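Local coordinates for protein dihydrodipicolinate synthase (Agrobacterium tumefaciens, PDB 3B4U) that probably condenses pyruvate with aspartate semialdehyde on the way to lysine, as a lyase built on a TIM barrel, at residues 27-30 against 31-34; 252-255 against 256-260. All coordinates share one frame; numbering follows the deposited sequence. Where two conformers were deposited one is given.

Contact 1: 27-30 against 31-34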
ATOM      1  N   ILE B  27      15.974 -19.385  -5.662  1.00  7.17           N
ATOM      2  CA  ILE B  27      17.308 -19.487  -5.101  1.00  7.62           C
ATOM      3  C   ILE B  27      18.340 -19.703  -6.209  1.00  7.65           C
ATOM      4  O   ILE B  27      19.406 -19.125  -6.194  1.00  7.65           O
ATOM      5  CB  ILE B  27      17.359 -20.596  -4.030  1.00  7.89           C
ATOM      6  CG1 ILE B  27      16.572 -20.120  -2.810  1.00  8.72           C
ATOM      7  CG2 ILE B  27      18.764 -20.961  -3.668  1.00  9.34           C
ATOM      8  CD1 ILE B  27      16.228 -21.185  -1.784  1.00 10.32           C
ATOM      9  N   ALA B  28      18.024 -20.558  -7.170  1.00  7.56           N
ATOM     10  CA  ALA B  28      18.946 -20.801  -8.292  1.00  8.49           C
ATOM     11  C   ALA B  28      19.189 -19.520  -9.116  1.00  7.78           C
ATOM     12  O   ALA B  28      20.315 -19.245  -9.533  1.00  7.85           O
ATOM     13  CB  ALA B  28      18.415 -21.950  -9.179  1.00  9.18           C
ATOM     14  N   HIS B  29      18.138 -18.741  -9.293  1.00  7.16           N
ATOM     15  CA  HIS B  29      18.260 -17.465  -9.979  1.00  7.26           C
ATOM     16  C   HIS B  29      19.126 -16.497  -9.181  1.00  6.91           C
ATOM     17  O   HIS B  29      20.000 -15.839  -9.745  1.00  7.40           O
ATOM     18  CB  HIS B  29      16.869 -16.908 -10.284  1.00  7.30           C
ATOM     19  CG  HIS B  29      16.892 -15.595 -10.960  1.00  6.92           C
ATOM     20  ND1 HIS B  29      17.497 -15.400 -12.178  1.00  7.19           N
ATOM     21  CD2 HIS B  29      16.366 -14.413 -10.570  1.00  6.77           C
ATOM     22  CE1 HIS B  29      17.340 -14.125 -12.503  1.00  6.42           C
ATOM     23  NE2 HIS B  29      16.661 -13.495 -11.551  1.00  7.10           N
ATOM     24  N   ALA B  30      18.935 -16.442  -7.876  1.00  6.92           N
ATOM     25  CA  ALA B  30      19.795 -15.617  -7.033  1.00  7.11           C
ATOM     26  C   ALA B  30      21.256 -16.038  -7.178  1.00  7.53           C
ATOM     27  O   ALA B  30      22.144 -15.203  -7.320  1.00  7.42           O
ATOM     28  CB  ALA B  30      19.357 -15.707  -5.583  1.00  7.21           C
ATOM     29  N   ARG B  31      21.528 -17.340  -7.124  1.00  7.71           N
ATOM     30  CA  ARG B  31      22.897 -17.822  -7.248  1.00  8.06           C
ATOM     31  C   ARG B  31      23.492 -17.434  -8.593  1.00  8.32           C
ATOM     32  O   ARG B  31      24.667 -17.074  -8.676  1.00  8.82           O
ATOM     33  CB  ARG B  31      22.948 -19.334  -7.112  1.00  9.58           C
ATOM     34  CG  ARG B  31      22.699 -19.817  -5.700  1.00 12.08           C
ATOM     35  CD  ARG B  31      23.883 -19.595  -4.786  1.00 18.64           C
ATOM     36  NE  ARG B  31      23.734 -20.300  -3.501  1.00 19.08           N
ATOM     37  CZ  ARG B  31      24.505 -20.098  -2.431  1.00 20.30           C
ATOM     38  NH1 ARG B  31      24.258 -20.786  -1.337  1.00 21.79           N
ATOM     39  NH2 ARG B  31      25.502 -19.230  -2.424  1.00 19.77           N
ATOM     40  N   ARG B  32      22.700 -17.512  -9.651  1.00  8.13           N
ATOM     41  CA  ARG B  32      23.155 -17.110 -10.993  1.00  8.63           C
ATOM     42  C   ARG B  32      23.503 -15.627 -11.009  1.00  8.73           C
ATOM     43  O   ARG B  32      24.556 -15.225 -11.518  1.00  8.74           O
ATOM     44  CB  ARG B  32      22.078 -17.458 -12.022  1.00  9.07           C
ATOM     45  CG  ARG B  32      22.357 -16.868 -13.401  1.00  9.03           C
ATOM     46  CD  ARG B  32      21.430 -17.430 -14.483  1.00  9.60           C
ATOM     47  NE  ARG B  32      20.031 -17.227 -14.114  1.00  9.55           N
ATOM     48  CZ  ARG B  32      19.066 -18.126 -14.195  1.00  9.25           C
ATOM     49  NH1 ARG B  32      19.299 -19.310 -14.724  1.00 11.28           N
ATOM     50  NH2 ARG B  32      17.867 -17.842 -13.743  1.00 10.07           N
ATOM     51  N   CYS B  33      22.634 -14.779 -10.471  1.00  7.89           N
ATOM     52  CA  CYS B  33      22.901 -13.353 -10.456  1.00  8.01           C
ATOM     53  C   CYS B  33      24.139 -12.997  -9.635  1.00  8.00           C
ATOM     54  O   CYS B  33      24.958 -12.155 -10.056  1.00  8.43           O
ATOM     55  CB  CYS B  33      21.668 -12.614  -9.908  1.00  7.81           C
ATOM     56  SG  CYS B  33      20.248 -12.591 -11.027  1.00  8.95           S
ATOM     57  N   LEU B  34      24.298 -13.645  -8.493  1.00  7.99           N
ATOM     58  CA  LEU B  34      25.504 -13.473  -7.689  1.00  8.36           C
ATOM     59  C   LEU B  34      26.747 -13.926  -8.434  1.00  9.14           C
ATOM     60  O   LEU B  34      27.726 -13.182  -8.544  1.00 11.21           O
ATOM     61  CB  LEU B  34      25.338 -14.198  -6.355  1.00  8.88           C
ATOM     62  CG  LEU B  34      24.287 -13.622  -5.396  1.00  8.99           C
ATOM     63  CD1 LEU B  34      23.954 -14.621  -4.307  1.00 11.67           C
ATOM     64  CD2 LEU B  34      24.711 -12.300  -4.779  1.00  9.70           C
TER
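In the beta-alpha-beta unit that runs from strand 6-10 through helix 23-35 to strand 40-43 of the TIM barrel, His29 meets Arg32 and Cys33 one helical turn on. It is a worked example of how a helix can set an aromatic side chain by spacings of three and four. A chi1 of 179°, which sets CG opposite the backbone N and beside the carbonyl carbon, carries the imidazole down the helix toward both later side chains. Arg32 comes to the ring's edge: its NH2 donates to His29 ND1 over 2.9 Å, with the N-H pointing almost straight at the acceptor (166°). ND1 sits in the plane of the guanidinium, whereas NH2 lies a little out of the plane of the ring, and the two flat groups are turned 56° apart. The bend of the arginine chain at chi3 folds the guanidinium back to make this possible. Because ND1 accepts and NE2 is bonded to Asn215 OD1, the ring is probably neutral with its proton on NE2; the positive charge of Arg32 would favour that form. The guanidinium has a second partner: NH1 forms a salt bridge with Glu260 OE2, so the group is held at two nitrogens. Underneath runs the regular helical bonding, as in Cys33 N to His29 O at 2.9 Å. On another side of the helix, Ala30 packs on Val41 of strand 40-43 and on Phe65 of the neighbouring helix 57-67. The same histidine receives Cys33 over one face: SG stands 3.9 Å from the ring centroid, displaced toward the rim, with CE1 its nearest ring atom at 3.6 Å.

Contact 2: 252-255 against 256-260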
ATOM      1  N   VAL B 252       9.969 -11.492 -18.738  1.00  9.07           N
ATOM      2  CA  VAL B 252      10.065 -12.041 -20.099  1.00  9.33           C
ATOM      3  C   VAL B 252      11.536 -12.182 -20.510  1.00  9.22           C
ATOM      4  O   VAL B 252      11.925 -13.169 -21.089  1.00  8.84           O
ATOM      5  CB  VAL B 252       9.301 -11.126 -21.108  1.00 10.27           C
ATOM      6  CG1 VAL B 252       9.686 -11.431 -22.547  1.00 11.11           C
ATOM      7  CG2 VAL B 252       7.798 -11.214 -20.955  1.00 12.92           C
ATOM      8  N   LEU B 253      12.357 -11.194 -20.180  1.00  7.99           N
ATOM      9  CA  LEU B 253      13.763 -11.246 -20.562  1.00  7.99           C
ATOM     10  C   LEU B 253      14.597 -12.176 -19.692  1.00  7.90           C
ATOM     11  O   LEU B 253      15.561 -12.752 -20.176  1.00  8.42           O
ATOM     12  CB  LEU B 253      14.342  -9.836 -20.680  1.00  8.67           C
ATOM     13  CG  LEU B 253      13.756  -9.088 -21.892  1.00  8.46           C
ATOM     14  CD1 LEU B 253      14.299  -7.667 -21.945  1.00 10.35           C
ATOM     15  CD2 LEU B 253      14.083  -9.791 -23.222  1.00  9.45           C
ATOM     16  N   VAL B 254      14.214 -12.396 -18.435  1.00  8.10           N
ATOM     17  CA  VAL B 254      14.825 -13.482 -17.668  1.00  8.26           C
ATOM     18  C   VAL B 254      14.546 -14.808 -18.378  1.00  8.52           C
ATOM     19  O   VAL B 254      15.466 -15.592 -18.595  1.00  8.87           O
ATOM     20  CB  VAL B 254      14.341 -13.533 -16.205  1.00  8.33           C
ATOM     21  CG1 VAL B 254      15.001 -14.704 -15.507  1.00  8.98           C
ATOM     22  CG2 VAL B 254      14.695 -12.212 -15.522  1.00  8.15           C
ATOM     23  N   SER B 255      13.299 -15.046 -18.779  1.00  9.03           N
ATOM     24  CA  SER B 255      12.952 -16.263 -19.528  0.50  9.37           C
ATOM     25  C   SER B 255      13.760 -16.350 -20.821  1.00  9.87           C
ATOM     26  O   SER B 255      14.289 -17.412 -21.158  1.00 11.22           O
ATOM     27  CB  SER B 255      11.458 -16.305 -19.847  0.50  9.64           C
ATOM     28  OG  SER B 255      10.711 -16.717 -18.721  0.50  9.83           O
ATOM     29  N   HIS B 256      13.849 -15.244 -21.568  1.00  9.85           N
ATOM     30  CA  HIS B 256      14.515 -15.253 -22.861  1.00 10.18           C
ATOM     31  C   HIS B 256      15.985 -15.566 -22.746  1.00 10.79           C
ATOM     32  O   HIS B 256      16.528 -16.339 -23.546  1.00 13.01           O
ATOM     33  CB  HIS B 256      14.294 -13.898 -23.505  1.00 10.21           C
ATOM     34  CG  HIS B 256      14.827 -13.774 -24.898  1.00 10.85           C
ATOM     35  ND1 HIS B 256      14.467 -14.625 -25.925  1.00 11.99           N
ATOM     36  CD2 HIS B 256      15.633 -12.833 -25.437  1.00 11.51           C
ATOM     37  CE1 HIS B 256      15.077 -14.224 -27.025  1.00 11.56           C
ATOM     38  NE2 HIS B 256      15.776 -13.135 -26.762  1.00 12.51           N
ATOM     39  N   THR B 257      16.655 -14.978 -21.759  1.00 10.30           N
ATOM     40  CA  THR B 257      18.092 -15.177 -21.640  1.00 10.28           C
ATOM     41  C   THR B 257      18.492 -16.505 -21.012  1.00 10.82           C
ATOM     42  O   THR B 257      19.592 -16.984 -21.236  1.00 13.42           O
ATOM     43  CB  THR B 257      18.773 -14.020 -20.864  1.00 10.60           C
ATOM     44  OG1 THR B 257      18.227 -13.952 -19.527  1.00 10.04           O
ATOM     45  CG2 THR B 257      18.582 -12.680 -21.581  1.00 10.40           C
ATOM     46  N   THR B 258      17.619 -17.101 -20.211  1.00 11.09           N
ATOM     47  CA  THR B 258      17.935 -18.330 -19.477  1.00 11.51           C
ATOM     48  C   THR B 258      17.321 -19.590 -20.068  1.00 11.74           C
ATOM     49  O   THR B 258      17.733 -20.685 -19.709  1.00 13.28           O
ATOM     50  CB  THR B 258      17.462 -18.249 -18.011  1.00 11.63           C
ATOM     51  OG1 THR B 258      16.041 -18.173 -17.980  1.00 11.00           O
ATOM     52  CG2 THR B 258      18.074 -17.041 -17.303  1.00 12.42           C
ATOM     53  N   GLY B 259      16.283 -19.432 -20.881  1.00 11.59           N
ATOM     54  CA  GLY B 259      15.446 -20.541 -21.345  1.00 12.03           C
ATOM     55  C   GLY B 259      14.472 -21.091 -20.322  1.00 12.63           C
ATOM     56  O   GLY B 259      13.808 -22.091 -20.581  1.00 13.99           O
ATOM     57  N   GLU B 260      14.384 -20.461 -19.155  1.00 11.62           N
ATOM     58  CA  GLU B 260      13.490 -20.903 -18.086  1.00 11.65           C
ATOM     59  C   GLU B 260      12.108 -20.330 -18.311  1.00 11.68           C
ATOM     60  O   GLU B 260      11.906 -19.114 -18.250  1.00 13.34           O
ATOM     61  CB  GLU B 260      14.055 -20.508 -16.719  1.00 11.97           C
ATOM     62  CG  GLU B 260      15.370 -21.215 -16.395  1.00 11.28           C
ATOM     63  CD  GLU B 260      16.122 -20.674 -15.228  1.00 11.98           C
ATOM     64  OE1 GLU B 260      15.644 -19.745 -14.561  1.00 12.78           O
ATOM     65  OE2 GLU B 260      17.208 -21.218 -14.966  1.00 12.93           O
TER
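The C-terminal end of helix 246-258 is where Val254 and Leu253 offer their carbonyls to the hydroxyls of Thr258 and Thr257, one turn later. Thr258 OG1 donates to Val254 O over 2.7 Å, approaching from above the carbonyl plane, while the backbone N of Thr258 reaches that oxygen from its opposite face at 3.1 Å. Leu253 O is also gripped twice, by Thr257 N at 2.9 Å and Thr257 OG1 at 3.0 Å, but here the hydroxyl lies much nearer the carbonyl plane. Both hydroxyls can bend back onto the helix because chi1 near +60° places OG1 between the backbone N and the carbonyl carbon. Thr258 then does a second job: its OG1 accepts from Glu260 N at 3.1 Å, forming an ST turn just where the helix ends and the chain leaves it through Gly259, whose phi is positive. Gly259 N still bonds to Ser255 O, at a poorer angle of 132°. Around the exit, Ser255 OG lies 2.7 Å from Glu260 O and bonds to it in the carbonyl plane, although Ser255 has two conformers and this link may be made only part of the time. Farther back, Leu253 and His256 run side by side, the leucine CD2 approaching the histidine CD2 at 4.1 Å; His256 NE2 goes on to Asp286 OD1 on helix 275-289.

In the fold
Both contacts are partly buried, but contact 1 lies wholly within helix 23-35, in the layer of helices around the barrel, with its centre about 15 Å from that of the chain, while contact 2 runs off the end of helix 246-258 into the following turn, in the C-terminal helical region, farther out at about 19 Å. In contact 1 distinctive chemistry lies among side chains, while in contact 2 hydroxyls act on backbone carbonyls as the helix ends. The two meet directly: Arg32 NH1 and Glu260 OE2 form a salt bridge of 2.8 Å, and His29 CE1 packs against Val254 CG1, joining barrel helix to outer helix.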